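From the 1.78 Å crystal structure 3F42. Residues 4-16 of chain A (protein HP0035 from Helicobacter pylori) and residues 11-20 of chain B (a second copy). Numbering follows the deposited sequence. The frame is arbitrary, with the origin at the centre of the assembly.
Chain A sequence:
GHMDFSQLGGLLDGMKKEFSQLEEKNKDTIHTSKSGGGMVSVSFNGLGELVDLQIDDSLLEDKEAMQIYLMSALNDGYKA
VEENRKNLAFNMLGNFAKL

Chain A (4-16) DFSQLGGLLDGMK
Chain B 11-20: LLDGMKKEFS

A phenylalanine ring slotted between another aromatic ring and a bare glycine backbone is the striking feature of this contact, and it illustrates a general principle: a helix can admit a large knob where it lacks a side chain. One face of the Phe B19 ring lies against Phe A5 in an offset stack, with centroids 4.1 Å apart and planes inclined by 15°; the closest side-chain atoms are Phe A5 CZ and Phe B19 CD1, at 3.4 Å. Over the opposite face sits Gly A9, whose CA is 3.4 Å from Phe B19 CZ and makes a CH-pi contact, 3.8 Å from the ring centroid and 27° off the normal. An ideal CB on Gly A9 would fall 2.4 Å from Phe B19 CZ, a clash, so the slot depends on the glycine. Leu A8 and Leu A12 complete the hole, and the ring also brings Phe B19 CE1 within 3.1 Å of Phe A5 O, which already accepts the backbone hydrogen bond from Gly A9 N.

Residues 5-16 of chain A and 11-20 of chain B are helical, with phi/psi near -64/-42; Asp A4, the N-cap just before the chain A helix, is extended at -107/178. Helix 5-16 of chain A runs roughly antiparallel to helix 11-20 of chain B: the signed crossing angle is -146° and the axes approach to 10.2 Å. Register is set by three CA pairs: Gly A9 CA lies 7.0 Å from Phe B19 CA, Leu A12 CA lies 6.7 Å from Lys B16 CA, and Lys A16 CA lies 6.7 Å from Leu B12 CA. The chain A helix is capped by Asp A4 (chi1 p), whose OD1 accepts from Gln A7 N at 2.9 Å; Asp A4 N reciprocates by donating to Gln A7 OE1 at 2.8 Å.

Beyond the aromatic slot, packing becomes aliphatic and reciprocal. Leu A12 (m, t) is a knob among Leu B12, Met B15, Lys B16 and Phe B19. Its CD2 lies 4.2 Å from Leu B12 CD2 and 3.9 Å from Met B15 CE, while its CD1 is 4.1 Å from Phe B19 CB. In return, Met A15 CE meets Leu B12 CD2 at 3.9 Å. Both selenomethionines adopt m, t, p. Phe A5 and Phe B19 are each t at chi1, with chi2 of 54° and 92°.

No hydrogen bond crosses the contact, which buries 635 Å², so apolar packing dominates. The exposed margin is less comfortable: Lys A16 and Lys B16, all-t and extended, bring Lys A16 NZ within 3.2 Å of Lys B16 NZ, a close approach of like charges between two donors.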

# COMPACT_ATOMS: atom_id res chain seq x y z
N ASP A 4 8.46 -0.13 -12.71
CA ASP A 4 8.18 1.28 -12.87
C ASP A 4 7.11 1.75 -11.87
O ASP A 4 6.60 0.95 -11.06
CB ASP A 4 7.81 1.62 -14.34
CG ASP A 4 6.54 0.92 -14.81
OD1 ASP A 4 5.66 0.64 -13.96
OD2 ASP A 4 6.44 0.67 -16.04
N PHE A 5 6.79 3.05 -11.90
CA PHE A 5 5.94 3.62 -10.83
C PHE A 5 4.55 3.02 -10.93
O PHE A 5 3.91 2.76 -9.92
CB PHE A 5 5.88 5.14 -10.99
CG PHE A 5 5.62 5.88 -9.70
CD1 PHE A 5 6.43 5.68 -8.57
CD2 PHE A 5 4.60 6.81 -9.62
CE1 PHE A 5 6.19 6.38 -7.39
CE2 PHE A 5 4.33 7.51 -8.42
CZ PHE A 5 5.14 7.30 -7.31
N SER A 6 4.09 2.79 -12.16
CA SER A 6 2.77 2.17 -12.31
C SER A 6 2.70 0.77 -11.70
O SER A 6 1.73 0.42 -10.99
CB SER A 6 2.37 2.18 -13.78
OG SER A 6 2.12 3.51 -14.17
N GLN A 7 3.76 -0.03 -11.92
CA GLN A 7 3.83 -1.35 -11.33
C GLN A 7 3.87 -1.26 -9.81
O GLN A 7 3.19 -2.03 -9.14
CB GLN A 7 5.03 -2.13 -11.84
CG GLN A 7 4.89 -2.43 -13.31
CD GLN A 7 6.12 -2.98 -13.93
OE1 GLN A 7 7.22 -2.50 -13.69
NE2 GLN A 7 5.94 -3.99 -14.79
N LEU A 8 4.62 -0.31 -9.27
CA LEU A 8 4.68 -0.14 -7.82
C LEU A 8 3.31 0.20 -7.25
O LEU A 8 2.94 -0.33 -6.20
CB LEU A 8 5.71 0.94 -7.43
CG LEU A 8 5.79 1.38 -5.96
CD1 LEU A 8 6.09 0.16 -5.06
CD2 LEU A 8 6.89 2.49 -5.77
N GLY A 9 2.57 1.07 -7.93
CA GLY A 9 1.24 1.45 -7.45
C GLY A 9 0.30 0.26 -7.46
O GLY A 9 -0.51 0.08 -6.53
N GLY A 10 0.42 -0.57 -8.50
CA GLY A 10 -0.37 -1.81 -8.62
C GLY A 10 -0.04 -2.80 -7.49
O GLY A 10 -0.94 -3.42 -6.88
N LEU A 11 1.25 -2.95 -7.21
CA LEU A 11 1.69 -3.79 -6.08
C LEU A 11 1.15 -3.27 -4.75
O LEU A 11 0.65 -4.07 -3.92
CB LEU A 11 3.21 -3.85 -6.03
CG LEU A 11 3.69 -5.09 -5.29
CD1 LEU A 11 3.74 -6.25 -6.33
CD2 LEU A 11 5.05 -4.78 -4.68
N LEU A 12 1.26 -1.96 -4.51
CA LEU A 12 0.77 -1.37 -3.27
C LEU A 12 -0.73 -1.60 -3.13
O LEU A 12 -1.22 -1.97 -2.04
CB LEU A 12 1.07 0.13 -3.19
CG LEU A 12 2.53 0.54 -2.97
CD1 LEU A 12 2.69 2.09 -2.96
CD2 LEU A 12 3.11 -0.02 -1.67
N ASP A 13 -1.46 -1.43 -4.23
CA ASP A 13 -2.93 -1.64 -4.19
C ASP A 13 -3.28 -3.10 -3.88
O ASP A 13 -4.18 -3.36 -3.06
CB ASP A 13 -3.63 -1.19 -5.46
CG ASP A 13 -3.68 0.30 -5.59
OD1 ASP A 13 -3.53 1.01 -4.58
OD2 ASP A 13 -3.90 0.78 -6.72
N GLY A 14 -2.56 -4.03 -4.50
CA GLY A 14 -2.73 -5.47 -4.29
C GLY A 14 -2.40 -5.86 -2.85
O GLY A 14 -3.12 -6.65 -2.21
N MSE A 15 -1.30 -5.31 -2.34
CA MSE A 15 -0.90 -5.58 -0.96
C MSE A 15 -1.93 -5.05 0.03
O MSE A 15 -2.25 -5.73 1.02
CB MSE A 15 0.48 -5.03 -0.68
CG MSE A 15 1.51 -5.90 -1.30
SE MSE A 15 3.22 -5.08 -0.97
CE MSE A 15 3.50 -5.72 0.77
N LYS A 16 -2.51 -3.87 -0.25
CA LYS A 16 -3.51 -3.29 0.64
C LYS A 16 -4.80 -4.11 0.59
O LYS A 16 -5.47 -4.26 1.60
CB LYS A 16 -3.77 -1.81 0.32
CG LYS A 16 -4.82 -1.14 1.26
CD LYS A 16 -5.41 0.13 0.64
CE LYS A 16 -6.68 0.56 1.41
NZ LYS A 16 -7.30 1.79 0.83
N LEU B 11 2.76 1.19 7.30
CA LEU B 11 3.70 1.42 6.20
C LEU B 11 3.01 1.44 4.84
O LEU B 11 3.28 2.34 4.01
CB LEU B 11 4.78 0.35 6.20
CG LEU B 11 6.04 0.82 5.50
CD1 LEU B 11 6.89 1.58 6.57
CD2 LEU B 11 6.75 -0.40 4.94
N LEU B 12 2.13 0.47 4.59
CA LEU B 12 1.41 0.41 3.31
C LEU B 12 0.57 1.67 3.13
O LEU B 12 0.55 2.27 2.02
CB LEU B 12 0.51 -0.82 3.23
CG LEU B 12 1.20 -2.18 3.05
CD1 LEU B 12 0.17 -3.35 3.03
CD2 LEU B 12 2.06 -2.25 1.79
N ASP B 13 -0.10 2.11 4.19
CA ASP B 13 -0.93 3.34 4.10
C ASP B 13 -0.08 4.58 3.80
O ASP B 13 -0.47 5.40 2.96
CB ASP B 13 -1.78 3.56 5.34
CG ASP B 13 -2.92 2.60 5.45
OD1 ASP B 13 -3.30 1.98 4.43
OD2 ASP B 13 -3.46 2.45 6.56
N GLY B 14 1.07 4.68 4.47
CA GLY B 14 2.02 5.79 4.28
C GLY B 14 2.58 5.78 2.86
O GLY B 14 2.70 6.84 2.20
N MSE B 15 2.94 4.59 2.38
CA MSE B 15 3.46 4.46 1.01
C MSE B 15 2.41 4.84 -0.02
O MSE B 15 2.73 5.52 -1.01
CB MSE B 15 4.00 3.06 0.78
CG MSE B 15 5.31 2.91 1.45
SE MSE B 15 5.88 1.09 1.18
CE MSE B 15 6.61 1.29 -0.55
N LYS B 16 1.14 4.47 0.22
CA LYS B 16 0.07 4.80 -0.72
C LYS B 16 -0.20 6.31 -0.70
O LYS B 16 -0.50 6.89 -1.73
CB LYS B 16 -1.21 4.00 -0.43
CG LYS B 16 -2.37 4.30 -1.41
CD LYS B 16 -3.73 3.88 -0.84
CE LYS B 16 -4.87 4.51 -1.66
NZ LYS B 16 -6.22 4.14 -1.13
N LYS B 17 -0.05 6.93 0.46
CA LYS B 17 -0.20 8.38 0.55
C LYS B 17 0.89 9.10 -0.27
O LYS B 17 0.58 10.00 -1.09
CB LYS B 17 -0.19 8.85 2.00
CG LYS B 17 -0.20 10.38 2.14
CD LYS B 17 -0.44 10.76 3.60
CE LYS B 17 -0.66 12.25 3.79
NZ LYS B 17 0.58 13.03 3.50
N GLU B 18 2.14 8.69 -0.06
CA GLU B 18 3.29 9.22 -0.79
C GLU B 18 3.10 8.98 -2.29
O GLU B 18 3.37 9.90 -3.12
CB GLU B 18 4.58 8.53 -0.35
CG GLU B 18 5.82 9.27 -0.84
CD GLU B 18 7.12 8.51 -0.58
OE1 GLU B 18 7.14 7.47 0.11
OE2 GLU B 18 8.15 8.98 -1.12
N PHE B 19 2.69 7.77 -2.65
CA PHE B 19 2.51 7.43 -4.06
C PHE B 19 1.50 8.41 -4.71
O PHE B 19 1.74 8.93 -5.82
CB PHE B 19 2.02 5.98 -4.19
CG PHE B 19 1.94 5.51 -5.59
CD1 PHE B 19 3.02 4.87 -6.18
CD2 PHE B 19 0.83 5.78 -6.37
CE1 PHE B 19 2.98 4.45 -7.50
CE2 PHE B 19 0.77 5.38 -7.72
CZ PHE B 19 1.84 4.72 -8.29
N SER B 20 0.36 8.62 -4.07
CA SER B 20 -0.65 9.54 -4.61
C SER B 20 -0.18 10.97 -4.73
O SER B 20 -0.51 11.68 -5.69
CB SER B 20 -1.93 9.49 -3.76
OG SER B 20 -2.42 8.16 -3.87